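Local coordinates for sister chromatid cohesion protein (Chaetomium thermophilum, PDB 5T8V), which probably acts as a cohesin loader that binds chromatin, the chain here being the C-terminal, HEAT-repeat part of the longer protein, at residues 1022-1036 with 1056-1070. Residues are numbered along the deposited sequence; the frame is centred on the assembly and turned at random.
Sequences PSWPLDVRKPALDCV and FQQVFDDQIPILETM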
# COMPACT_ATOMS: atom_id res chain seq x y z
N PRO A 1022 51.42 -0.15 43.46
CA PRO A 1022 50.46 0.72 44.16
C PRO A 1022 51.13 1.79 45.01
O PRO A 1022 50.45 2.73 45.43
CB PRO A 1022 49.66 -0.26 45.03
CG PRO A 1022 50.57 -1.42 45.22
CD PRO A 1022 51.36 -1.54 43.95
N SER A 1023 52.44 1.68 45.27
CA SER A 1023 53.13 2.68 46.06
C SER A 1023 53.14 4.05 45.39
O SER A 1023 53.35 5.06 46.07
CB SER A 1023 54.56 2.22 46.34
OG SER A 1023 54.58 0.91 46.87
N TRP A 1024 52.94 4.10 44.08
CA TRP A 1024 52.92 5.34 43.34
C TRP A 1024 51.51 5.89 43.22
O TRP A 1024 50.53 5.15 43.39
CB TRP A 1024 53.50 5.12 41.94
CG TRP A 1024 54.92 4.64 41.95
CD1 TRP A 1024 55.34 3.34 41.96
CD2 TRP A 1024 56.10 5.45 41.96
NE1 TRP A 1024 56.71 3.29 41.97
CE2 TRP A 1024 57.21 4.57 41.98
CE3 TRP A 1024 56.34 6.83 41.97
CZ2 TRP A 1024 58.52 5.03 41.99
CZ3 TRP A 1024 57.64 7.28 41.98
CH2 TRP A 1024 58.72 6.38 41.99
N PRO A 1025 51.35 7.19 42.95
CA PRO A 1025 50.01 7.74 42.74
C PRO A 1025 49.37 7.21 41.47
O PRO A 1025 50.01 6.48 40.71
CB PRO A 1025 50.25 9.25 42.68
CG PRO A 1025 51.66 9.39 42.25
CD PRO A 1025 52.39 8.23 42.84
N LEU A 1026 48.11 7.58 41.22
CA LEU A 1026 47.40 7.06 40.06
C LEU A 1026 47.87 7.73 38.77
O LEU A 1026 47.99 7.06 37.74
CB LEU A 1026 45.90 7.24 40.25
CG LEU A 1026 44.98 6.24 39.55
CD1 LEU A 1026 45.22 4.83 40.05
CD2 LEU A 1026 43.52 6.63 39.76
N ASP A 1027 48.14 9.03 38.82
CA ASP A 1027 48.63 9.74 37.64
C ASP A 1027 49.95 9.17 37.14
O ASP A 1027 50.33 9.44 35.99
CB ASP A 1027 48.79 11.23 37.95
CG ASP A 1027 47.46 11.92 38.20
OD1 ASP A 1027 46.42 11.42 37.72
OD2 ASP A 1027 47.46 12.98 38.86
N VAL A 1028 50.65 8.41 37.96
CA VAL A 1028 51.90 7.76 37.56
C VAL A 1028 51.66 6.31 37.14
O VAL A 1028 52.17 5.86 36.12
CB VAL A 1028 52.93 7.85 38.70
CG1 VAL A 1028 54.19 7.04 38.37
CG2 VAL A 1028 53.29 9.30 38.97
N ARG A 1029 50.88 5.57 37.93
CA ARG A 1029 50.60 4.18 37.60
C ARG A 1029 49.88 4.06 36.26
O ARG A 1029 50.07 3.07 35.55
CB ARG A 1029 49.76 3.53 38.70
CG ARG A 1029 50.49 3.35 40.02
CD ARG A 1029 49.59 2.69 41.05
NE ARG A 1029 49.28 1.30 40.69
CZ ARG A 1029 48.34 0.57 41.29
NH1 ARG A 1029 47.61 1.08 42.27
NH2 ARG A 1029 48.13 -0.68 40.89
N LYS A 1030 49.06 5.06 35.90
CA LYS A 1030 48.32 4.96 34.64
C LYS A 1030 49.26 5.00 33.44
O LYS A 1030 49.34 4.00 32.70
CB LYS A 1030 47.24 6.04 34.57
CG LYS A 1030 46.50 6.07 33.24
CD LYS A 1030 45.51 7.21 33.15
CE LYS A 1030 44.90 7.30 31.76
NZ LYS A 1030 45.93 7.54 30.71
N PRO A 1031 49.99 6.09 33.18
CA PRO A 1031 50.82 6.13 31.97
C PRO A 1031 51.93 5.09 31.95
O PRO A 1031 52.42 4.74 30.87
CB PRO A 1031 51.39 7.55 31.98
CG PRO A 1031 51.35 7.97 33.40
CD PRO A 1031 50.14 7.31 33.98
N ALA A 1032 52.33 4.58 33.12
CA ALA A 1032 53.30 3.48 33.15
C ALA A 1032 52.70 2.21 32.57
O ALA A 1032 53.27 1.59 31.67
CB ALA A 1032 53.78 3.25 34.58
N LEU A 1033 51.54 1.80 33.09
CA LEU A 1033 50.86 0.62 32.57
C LEU A 1033 50.50 0.81 31.10
O LEU A 1033 50.59 -0.13 30.30
CB LEU A 1033 49.63 0.31 33.40
CG LEU A 1033 49.95 -0.25 34.79
CD1 LEU A 1033 48.74 -0.16 35.70
CD2 LEU A 1033 50.44 -1.69 34.69
N ASP A 1034 50.09 2.02 30.72
CA ASP A 1034 49.84 2.31 29.31
C ASP A 1034 51.09 2.07 28.48
O ASP A 1034 51.04 1.42 27.43
CB ASP A 1034 49.36 3.76 29.16
CG ASP A 1034 48.77 4.04 27.80
OD1 ASP A 1034 48.97 3.23 26.87
OD2 ASP A 1034 48.11 5.09 27.64
N CYS A 1035 52.23 2.57 28.95
CA CYS A 1035 53.49 2.40 28.24
C CYS A 1035 53.82 0.92 28.06
O CYS A 1035 53.99 0.43 26.94
CB CYS A 1035 54.61 3.12 28.99
SG CYS A 1035 56.27 2.77 28.38
N VAL A 1036 53.91 0.18 29.17
CA VAL A 1036 54.26 -1.24 29.07
C VAL A 1036 53.26 -2.00 28.21
O VAL A 1036 53.63 -2.97 27.54
CB VAL A 1036 54.37 -1.87 30.48
CG1 VAL A 1036 53.06 -1.76 31.21
CG2 VAL A 1036 54.81 -3.32 30.38
N PHE A 1056 50.36 -6.73 36.18
CA PHE A 1056 49.01 -6.97 35.68
C PHE A 1056 48.14 -7.63 36.75
O PHE A 1056 47.01 -7.19 37.00
CB PHE A 1056 49.06 -7.84 34.42
CG PHE A 1056 49.54 -7.12 33.18
CD1 PHE A 1056 49.92 -5.78 33.23
CD2 PHE A 1056 49.61 -7.78 31.97
CE1 PHE A 1056 50.35 -5.13 32.09
CE2 PHE A 1056 50.04 -7.13 30.82
CZ PHE A 1056 50.41 -5.81 30.88
N GLN A 1057 48.65 -8.69 37.38
CA GLN A 1057 47.92 -9.30 38.49
C GLN A 1057 47.62 -8.28 39.58
O GLN A 1057 46.52 -8.27 40.14
CB GLN A 1057 48.72 -10.47 39.06
CG GLN A 1057 48.52 -11.79 38.33
CD GLN A 1057 47.13 -12.37 38.52
OE1 GLN A 1057 46.24 -11.71 39.06
NE2 GLN A 1057 46.94 -13.61 38.08
N GLN A 1058 48.59 -7.41 39.88
CA GLN A 1058 48.34 -6.35 40.85
C GLN A 1058 47.20 -5.45 40.40
O GLN A 1058 46.34 -5.08 41.21
CB GLN A 1058 49.62 -5.53 41.06
CG GLN A 1058 49.56 -4.56 42.23
CD GLN A 1058 49.34 -5.24 43.57
OE1 GLN A 1058 48.63 -4.72 44.43
NE2 GLN A 1058 49.94 -6.41 43.75
N VAL A 1059 47.18 -5.09 39.12
CA VAL A 1059 46.11 -4.25 38.58
C VAL A 1059 44.76 -4.92 38.81
O VAL A 1059 43.85 -4.34 39.41
CB VAL A 1059 46.35 -3.97 37.09
CG1 VAL A 1059 45.08 -3.46 36.41
CG2 VAL A 1059 47.47 -2.96 36.92
N PHE A 1060 44.61 -6.15 38.32
CA PHE A 1060 43.33 -6.84 38.45
C PHE A 1060 42.93 -7.03 39.91
O PHE A 1060 41.74 -7.00 40.23
CB PHE A 1060 43.39 -8.19 37.73
CG PHE A 1060 43.48 -8.07 36.23
CD1 PHE A 1060 42.57 -7.31 35.53
CD2 PHE A 1060 44.49 -8.71 35.53
CE1 PHE A 1060 42.65 -7.20 34.15
CE2 PHE A 1060 44.58 -8.60 34.16
CZ PHE A 1060 43.66 -7.84 33.47
N ASP A 1061 43.91 -7.22 40.80
CA ASP A 1061 43.59 -7.36 42.22
C ASP A 1061 43.08 -6.05 42.80
O ASP A 1061 42.11 -6.04 43.57
CB ASP A 1061 44.83 -7.83 42.99
CG ASP A 1061 45.17 -9.29 42.71
OD1 ASP A 1061 44.26 -10.04 42.30
OD2 ASP A 1061 46.34 -9.67 42.91
N ASP A 1062 43.70 -4.92 42.44
CA ASP A 1062 43.28 -3.63 42.96
C ASP A 1062 41.88 -3.24 42.49
O ASP A 1062 41.25 -2.39 43.12
CB ASP A 1062 44.28 -2.55 42.56
CG ASP A 1062 45.64 -2.74 43.21
OD1 ASP A 1062 45.92 -3.87 43.67
OD2 ASP A 1062 46.42 -1.77 43.26
N GLN A 1063 41.39 -3.85 41.41
CA GLN A 1063 40.05 -3.57 40.90
C GLN A 1063 39.86 -2.09 40.59
O GLN A 1063 38.81 -1.50 40.88
CB GLN A 1063 38.97 -4.06 41.87
CG GLN A 1063 38.79 -5.57 41.89
CD GLN A 1063 37.62 -6.01 42.76
OE1 GLN A 1063 37.23 -5.30 43.68
NE2 GLN A 1063 37.06 -7.17 42.46
N ILE A 1064 40.88 -1.47 40.00
CA ILE A 1064 40.83 -0.06 39.62
C ILE A 1064 40.44 0.00 38.15
O ILE A 1064 41.15 -0.57 37.30
CB ILE A 1064 42.18 0.63 39.86
CG1 ILE A 1064 42.52 0.60 41.36
CG2 ILE A 1064 42.14 2.07 39.36
CD1 ILE A 1064 43.90 1.12 41.70
N PRO A 1065 39.35 0.69 37.78
CA PRO A 1065 38.87 0.60 36.39
C PRO A 1065 39.84 1.14 35.34
O PRO A 1065 40.03 0.49 34.30
CB PRO A 1065 37.57 1.41 36.42
CG PRO A 1065 37.12 1.34 37.83
CD PRO A 1065 38.37 1.36 38.65
N ILE A 1066 40.43 2.32 35.56
CA ILE A 1066 41.17 2.98 34.48
C ILE A 1066 42.43 2.20 34.13
O ILE A 1066 42.70 1.90 32.95
CB ILE A 1066 41.48 4.44 34.86
CG1 ILE A 1066 42.23 5.15 33.72
CG2 ILE A 1066 42.28 4.53 36.16
CD1 ILE A 1066 41.43 5.31 32.45
N LEU A 1067 43.22 1.84 35.13
CA LEU A 1067 44.49 1.18 34.85
C LEU A 1067 44.34 -0.32 34.61
O LEU A 1067 45.33 -0.97 34.27
CB LEU A 1067 45.50 1.46 35.97
CG LEU A 1067 45.08 1.34 37.43
CD1 LEU A 1067 45.13 -0.10 37.88
CD2 LEU A 1067 45.99 2.19 38.30
N GLU A 1068 43.14 -0.87 34.77
CA GLU A 1068 42.85 -2.19 34.21
C GLU A 1068 42.28 -2.09 32.80
O GLU A 1068 42.37 -3.06 32.04
CB GLU A 1068 41.90 -2.97 35.12
CG GLU A 1068 40.45 -2.53 35.11
CD GLU A 1068 39.62 -3.25 36.17
OE1 GLU A 1068 40.19 -4.08 36.91
OE2 GLU A 1068 38.41 -2.98 36.27
N THR A 1069 41.70 -0.94 32.44
CA THR A 1069 41.49 -0.64 31.03
C THR A 1069 42.82 -0.56 30.29
O THR A 1069 42.94 -1.05 29.16
CB THR A 1069 40.72 0.68 30.87
OG1 THR A 1069 39.46 0.59 31.54
CG2 THR A 1069 40.50 1.02 29.40
N MET A 1070 43.83 0.03 30.92
CA MET A 1070 45.16 0.07 30.31
C MET A 1070 45.67 -1.33 29.97
O MET A 1070 46.39 -1.49 28.98
CB MET A 1070 46.14 0.78 31.24
CG MET A 1070 45.81 2.25 31.52
SD MET A 1070 45.93 3.29 30.05
CE MET A 1070 44.24 3.27 29.45
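Leu-1033, on helix 1026-1036, is a knob in a hole made by Phe-1056, Val-1059, Leu-1067 and Met-1070, and this packing joins neighbouring helices of the HEAT-repeat solenoid. Segment 1065-1070 runs nearly parallel to 1026-1036, their axes 14° apart and 8.8 Å at closest approach, whereas 1056-1062 crosses farther off, its axis 12.4 Å away at closest approach. Within the hole, the Leu-1033 and Val-1059 side chains run alongside each other with opposite sense, Leu-1033 CD1 meeting Val-1059 CG2, and Leu-1033 CD1 also lies 3.6 Å from Leu-1067 CB. Leu-1033 CD2 approaches Phe-1056 at the edge of its ring. Nearer the start of the helix, Leu-1026 CD1 turns to Leu-1067 CD2 and Ile-1064 CG2, while the Lys-1030 methylenes lie roughly perpendicular across Ile-1066, CD 3.9 Å from Ile-1066 CG1.

The polar part of the contact is a salt bridge. Arg-1029 reaches Asp-1062, the last residue of helix 1056-1062, end-on: NH1 and NH2 both donate to OD2, at 3.2 and 3.1 Å, and the guanidinium and carboxylate planes stand 76° apart. The guanidinium lies between Pro-1022 CA on one face and Leu-1067 CD2 on the other, and NE hydrogen-bonds to Ala-1020 O; these contacts together should limit turning of the guanidinium. A leucine in place of Arg-1029 would probably leave the Asp-1062 carboxylate and the Ala-1020 carbonyl without this donor.

At the far end, Asp-1034 has a salt bridge to Arg-919. Met-1070 folds back on itself about its CB-CG and CG-SD bonds, which brings SD to 3.6 Å from Asp-1034 CB.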